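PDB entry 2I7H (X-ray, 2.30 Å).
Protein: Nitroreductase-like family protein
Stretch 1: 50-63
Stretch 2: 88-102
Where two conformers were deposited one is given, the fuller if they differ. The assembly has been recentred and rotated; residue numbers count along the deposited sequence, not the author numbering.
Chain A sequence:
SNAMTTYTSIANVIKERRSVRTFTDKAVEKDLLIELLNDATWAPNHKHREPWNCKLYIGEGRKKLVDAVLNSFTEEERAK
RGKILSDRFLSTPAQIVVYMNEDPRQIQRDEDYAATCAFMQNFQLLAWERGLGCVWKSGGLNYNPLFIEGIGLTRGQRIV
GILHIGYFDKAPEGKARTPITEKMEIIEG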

# COMPACT_ATOMS: atom_id res chain seq x y z
N GLU A 50 -11.23 -5.33 -6.63
CA GLU A 50 -11.07 -3.89 -6.85
C GLU A 50 -11.81 -3.06 -5.77
O GLU A 50 -12.73 -2.32 -6.09
N PRO A 51 -11.41 -3.20 -4.49
CA PRO A 51 -12.23 -2.71 -3.39
C PRO A 51 -12.36 -1.18 -3.30
O PRO A 51 -13.20 -0.67 -2.54
N TRP A 52 -11.53 -0.46 -4.03
CA TRP A 52 -11.39 0.99 -3.82
C TRP A 52 -12.57 1.76 -4.45
O TRP A 52 -13.09 1.37 -5.49
N ASN A 53 -12.97 2.85 -3.79
CA ASN A 53 -13.98 3.79 -4.30
C ASN A 53 -13.52 5.15 -3.87
O ASN A 53 -12.75 5.26 -2.94
N CYS A 54 -14.02 6.20 -4.53
CA CYS A 54 -13.56 7.57 -4.28
C CYS A 54 -14.67 8.60 -4.28
O CYS A 54 -15.68 8.45 -4.98
N LYS A 55 -14.49 9.66 -3.48
CA LYS A 55 -15.23 10.91 -3.67
C LYS A 55 -14.18 11.98 -3.93
O LYS A 55 -13.22 12.11 -3.17
N LEU A 56 -14.32 12.72 -5.03
CA LEU A 56 -13.41 13.81 -5.32
C LEU A 56 -14.13 15.12 -5.10
O LEU A 56 -15.16 15.37 -5.71
N TYR A 57 -13.60 15.94 -4.19
CA TYR A 57 -14.14 17.27 -3.92
C TYR A 57 -13.20 18.29 -4.53
O TYR A 57 -12.00 18.28 -4.25
N ILE A 58 -13.75 19.14 -5.38
CA ILE A 58 -12.99 20.18 -6.08
C ILE A 58 -13.81 21.45 -6.21
O ILE A 58 -15.03 21.40 -6.34
N GLY A 59 -13.13 22.59 -6.19
CA GLY A 59 -13.78 23.89 -6.40
C GLY A 59 -14.79 24.15 -5.31
O GLY A 59 -14.50 23.96 -4.13
N GLU A 60 -16.00 24.55 -5.70
CA GLU A 60 -17.05 24.86 -4.73
C GLU A 60 -17.49 23.66 -3.87
O GLU A 60 -17.90 23.84 -2.72
N GLY A 61 -17.35 22.46 -4.42
CA GLY A 61 -17.68 21.21 -3.72
C GLY A 61 -16.91 20.98 -2.43
O GLY A 61 -17.40 20.34 -1.51
N ARG A 62 -15.69 21.52 -2.36
CA ARG A 62 -14.85 21.37 -1.18
C ARG A 62 -15.52 21.90 0.09
O ARG A 62 -15.19 21.47 1.19
N LYS A 63 -16.44 22.84 -0.07
CA LYS A 63 -17.16 23.40 1.07
C LYS A 63 -18.13 22.39 1.64
O LYS A 63 -18.47 22.45 2.81
N ARG A 88 -7.78 25.78 5.46
CA ARG A 88 -6.84 24.83 4.88
C ARG A 88 -7.44 24.02 3.72
O ARG A 88 -6.82 23.87 2.67
N PHE A 89 -8.63 23.49 3.93
CA PHE A 89 -9.30 22.67 2.93
C PHE A 89 -9.63 23.51 1.70
O PHE A 89 -9.74 23.01 0.58
N LEU A 90 -9.82 24.80 1.93
CA LEU A 90 -10.28 25.69 0.88
C LEU A 90 -9.11 26.32 0.11
O LEU A 90 -9.32 26.97 -0.93
N SER A 91 -7.89 26.13 0.62
CA SER A 91 -6.66 26.48 -0.11
C SER A 91 -5.91 25.23 -0.51
O SER A 91 -4.68 25.24 -0.69
N THR A 92 -6.66 24.13 -0.61
CA THR A 92 -6.17 22.85 -1.11
C THR A 92 -7.03 22.55 -2.33
O THR A 92 -8.24 22.45 -2.20
N PRO A 93 -6.41 22.48 -3.52
CA PRO A 93 -7.16 22.30 -4.77
C PRO A 93 -8.15 21.11 -4.84
O PRO A 93 -9.20 21.24 -5.46
N ALA A 94 -7.80 19.98 -4.25
CA ALA A 94 -8.65 18.80 -4.34
C ALA A 94 -8.48 17.98 -3.08
O ALA A 94 -7.40 17.97 -2.48
N GLN A 95 -9.57 17.36 -2.65
CA GLN A 95 -9.55 16.27 -1.67
C GLN A 95 -10.15 15.03 -2.32
O GLN A 95 -11.15 15.12 -3.05
N ILE A 96 -9.53 13.89 -2.06
CA ILE A 96 -10.05 12.59 -2.47
C ILE A 96 -10.27 11.67 -1.26
O ILE A 96 -9.31 11.24 -0.61
N VAL A 97 -11.53 11.42 -0.94
CA VAL A 97 -11.87 10.47 0.11
C VAL A 97 -11.82 9.08 -0.53
O VAL A 97 -12.50 8.82 -1.52
N VAL A 98 -10.97 8.21 -0.01
CA VAL A 98 -10.83 6.85 -0.55
C VAL A 98 -11.48 5.91 0.46
O VAL A 98 -11.12 5.90 1.65
N TYR A 99 -12.45 5.13 -0.01
CA TYR A 99 -13.19 4.27 0.87
C TYR A 99 -13.44 2.90 0.23
O TYR A 99 -13.21 2.70 -0.97
N MSE A 100 -13.89 1.97 1.07
CA MSE A 100 -14.20 0.60 0.65
C MSE A 100 -15.37 0.05 1.47
O MSE A 100 -15.62 0.50 2.59
N ASN A 101 -16.06 -0.94 0.90
CA ASN A 101 -17.04 -1.69 1.69
C ASN A 101 -16.28 -2.58 2.64
O ASN A 101 -15.34 -3.26 2.22
N GLU A 102 -16.69 -2.59 3.89
CA GLU A 102 -15.99 -3.38 4.88
C GLU A 102 -16.52 -4.79 4.88
O GLU A 102 -17.68 -5.03 5.24

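The most distinctive side chain in this contact is that of Arg62, which reaches from the beginning of its helix to the loop preceding the second strand. Its CB points toward that stretch, and chi angles of m, t, m carry the guanidinium over Leu90 CA, which lies against one face. In the plane of the group, NH2 donates to Thr92 O at 2.9 Å, while NE turns back to Gly59 O (NE–O 2.7 Å), so one arginine ties the segment leaving the first strand to the one entering the second, at the same end of the pair. Its aliphatic part also packs on neighbours: CB lies 4.0 Å from Leu90 CD1, and CG lies 3.3 Å from Gln95 OE1, an oxygen buried here without a polar partner. The amide nitrogen of Gln95 (chi1 m) is satisfied, NE2 donating to Phe89 O at 3.2 Å.

Between the antiparallel strands, paired backbone hydrogen bonds join Asn53 to Tyr99, Lys55 to Val97 and Tyr57 to Gln95, and the side chains of these six residues share one sheet face. There Tyr99, in the p rotamer, lays its ring over Asn53 (m), whose CB sits 3.6 Å from the ring centroid in a CH-pi contact; Lys55 CG approaches Tyr99 CE1 at 3.7 Å. Farther along, Tyr57 (m) brings CE1 to 3.8 Å from CG2 of Val97 (t).

The other face is apolar. Leu56 (t, p) directs CD1 between Ile96 CG1, at 3.5 Å, and Ala94 CB, at 3.9 Å. Cys54 (m) places CB 4.0 Å from CG2 of Ile96 (m, t), and Ile58 (p, t) sets CG2 3.6 Å from Ala94 CB.

Water extends the pairing at each end: one molecule links Pro51 O (2.8 Å) to Asn101 N (2.9 Å), and another accepts from Gly59 N and donates to Pro93 O, both at 2.6 Å from the water oxygen.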

# COMPACT_ATOMS: atom_id res chain seq x y z
CB GLU A 50 -11.54 -3.49 -8.27
CG GLU A 50 -10.69 -4.07 -9.39
CD GLU A 50 -11.20 -3.65 -10.77
OE1 GLU A 50 -12.26 -4.13 -11.23
OE2 GLU A 50 -10.53 -2.80 -11.40
CB PRO A 51 -11.49 -3.25 -2.16
CG PRO A 51 -10.07 -3.33 -2.59
CD PRO A 51 -10.17 -3.84 -3.99
CB TRP A 52 -10.05 1.47 -4.39
CG TRP A 52 -9.75 0.87 -5.73
CD1 TRP A 52 -10.36 1.18 -6.95
CD2 TRP A 52 -8.82 -0.20 -6.02
NE1 TRP A 52 -9.84 0.41 -7.94
CE2 TRP A 52 -8.91 -0.46 -7.42
CE3 TRP A 52 -7.94 -0.95 -5.25
CZ2 TRP A 52 -8.14 -1.44 -8.05
CZ3 TRP A 52 -7.15 -1.94 -5.88
CH2 TRP A 52 -7.27 -2.17 -7.28
CB ASN A 53 -15.34 3.55 -3.63
CG ASN A 53 -15.92 2.21 -3.93
OD1 ASN A 53 -16.76 2.08 -4.80
ND2 ASN A 53 -15.49 1.19 -3.20
CB CYS A 54 -12.52 7.98 -5.33
SG CYS A 54 -11.05 6.92 -5.34
CB LYS A 55 -16.10 11.27 -2.47
CG LYS A 55 -16.64 10.08 -1.73
CD LYS A 55 -18.01 10.27 -1.18
CE LYS A 55 -19.00 9.65 -2.16
NZ LYS A 55 -20.25 9.25 -1.53
CB LEU A 56 -12.90 13.72 -6.78
CG LEU A 56 -12.16 14.94 -7.37
CD1 LEU A 56 -10.77 15.16 -6.81
CD2 LEU A 56 -12.10 14.87 -8.90
CB TYR A 57 -14.32 17.52 -2.41
CG TYR A 57 -15.29 16.55 -1.75
CD1 TYR A 57 -14.90 15.24 -1.43
CD2 TYR A 57 -16.58 16.94 -1.43
CE1 TYR A 57 -15.77 14.36 -0.82
CE2 TYR A 57 -17.47 16.07 -0.83
CZ TYR A 57 -17.05 14.76 -0.54
OH TYR A 57 -17.90 13.87 0.04
CB ILE A 58 -12.51 19.73 -7.50
CG1 ILE A 58 -13.67 19.14 -8.32
CG2 ILE A 58 -11.38 18.73 -7.38
CD1 ILE A 58 -13.38 19.05 -9.81
CB GLU A 60 -18.23 25.55 -5.40
CG GLU A 60 -18.32 27.07 -5.13
CD GLU A 60 -19.20 27.41 -3.91
OE1 GLU A 60 -20.06 28.33 -4.00
OE2 GLU A 60 -19.07 26.74 -2.85
CB ARG A 62 -13.50 22.05 -1.39
CG ARG A 62 -12.62 21.36 -2.39
CD ARG A 62 -11.47 22.24 -2.75
NE ARG A 62 -11.94 23.53 -3.26
CZ ARG A 62 -11.20 24.64 -3.33
NH1 ARG A 62 -11.74 25.75 -3.83
NH2 ARG A 62 -9.93 24.64 -2.90
CB LYS A 63 -17.92 24.68 0.69
CG LYS A 63 -17.05 25.90 0.54
CD LYS A 63 -17.92 27.13 0.22
CE LYS A 63 -17.15 28.21 -0.57
NZ LYS A 63 -18.04 29.34 -1.07
CB ARG A 88 -6.33 23.87 5.95
CG ARG A 88 -4.91 23.48 5.73
CD ARG A 88 -4.68 21.99 5.79
NE ARG A 88 -5.12 21.35 7.02
CZ ARG A 88 -5.83 20.22 7.08
NH1 ARG A 88 -6.21 19.60 5.97
NH2 ARG A 88 -6.17 19.72 8.24
CB PHE A 89 -10.61 22.12 3.51
CG PHE A 89 -10.48 20.83 4.24
CD1 PHE A 89 -9.63 20.70 5.33
CD2 PHE A 89 -11.26 19.73 3.86
CE1 PHE A 89 -9.53 19.50 6.01
CE2 PHE A 89 -11.17 18.53 4.56
CZ PHE A 89 -10.29 18.41 5.64
CB LEU A 90 -11.22 26.73 1.48
CG LEU A 90 -12.72 26.41 1.37
CD1 LEU A 90 -13.07 24.96 1.34
CD2 LEU A 90 -13.54 27.09 2.44
CB SER A 91 -5.77 27.45 0.68
OG SER A 91 -5.68 27.06 2.04
CB THR A 92 -6.32 21.75 -0.05
OG1 THR A 92 -5.55 22.10 1.10
CG2 THR A 92 -5.86 20.38 -0.58
CB PRO A 93 -6.05 22.15 -5.84
CG PRO A 93 -4.93 22.90 -5.30
CD PRO A 93 -4.97 22.68 -3.79
CB ALA A 94 -8.31 17.95 -5.60
CB GLN A 95 -10.37 16.59 -0.42
CG GLN A 95 -9.69 17.53 0.55
CD GLN A 95 -10.03 18.99 0.30
OE1 GLN A 95 -11.10 19.32 -0.22
NE2 GLN A 95 -9.11 19.88 0.70
CB ILE A 96 -9.17 11.92 -3.55
CG1 ILE A 96 -9.10 12.84 -4.78
CG2 ILE A 96 -9.81 10.59 -3.99
CD1 ILE A 96 -8.29 12.31 -5.91
CB VAL A 97 -13.26 10.78 0.76
CG1 VAL A 97 -13.51 9.85 1.90
CG2 VAL A 97 -13.39 12.24 1.23
CB VAL A 98 -9.35 6.44 -0.75
CG1 VAL A 98 -9.27 4.99 -1.23
CG2 VAL A 98 -8.59 7.43 -1.72
CB TYR A 99 -14.49 4.95 1.36
CG TYR A 99 -15.51 5.13 0.30
CD1 TYR A 99 -15.49 6.25 -0.54
CD2 TYR A 99 -16.49 4.16 0.11
CE1 TYR A 99 -16.42 6.41 -1.53
CE2 TYR A 99 -17.44 4.31 -0.89
CZ TYR A 99 -17.39 5.43 -1.71
OH TYR A 99 -18.33 5.56 -2.70
CB MSE A 100 -12.98 -0.33 0.80
CG MSE A 100 -12.50 -0.45 2.25
SE MSE A 100 -11.00 -1.66 2.40
CE MSE A 100 -11.52 -2.58 3.94
CB ASN A 101 -17.97 -2.49 0.78
CG ASN A 101 -18.83 -1.59 -0.06
OD1 ASN A 101 -19.56 -0.76 0.45
ND2 ASN A 101 -18.73 -1.74 -1.38
CB GLU A 102 -16.16 -2.76 6.26
CG GLU A 102 -15.37 -3.47 7.28
CD GLU A 102 -14.04 -2.88 7.44
OE1 GLU A 102 -13.67 -2.64 8.58
OE2 GLU A 102 -13.37 -2.65 6.42
O HOH W 1 -15.36 -2.15 -1.65
O HOH W 2 -10.61 23.20 -6.38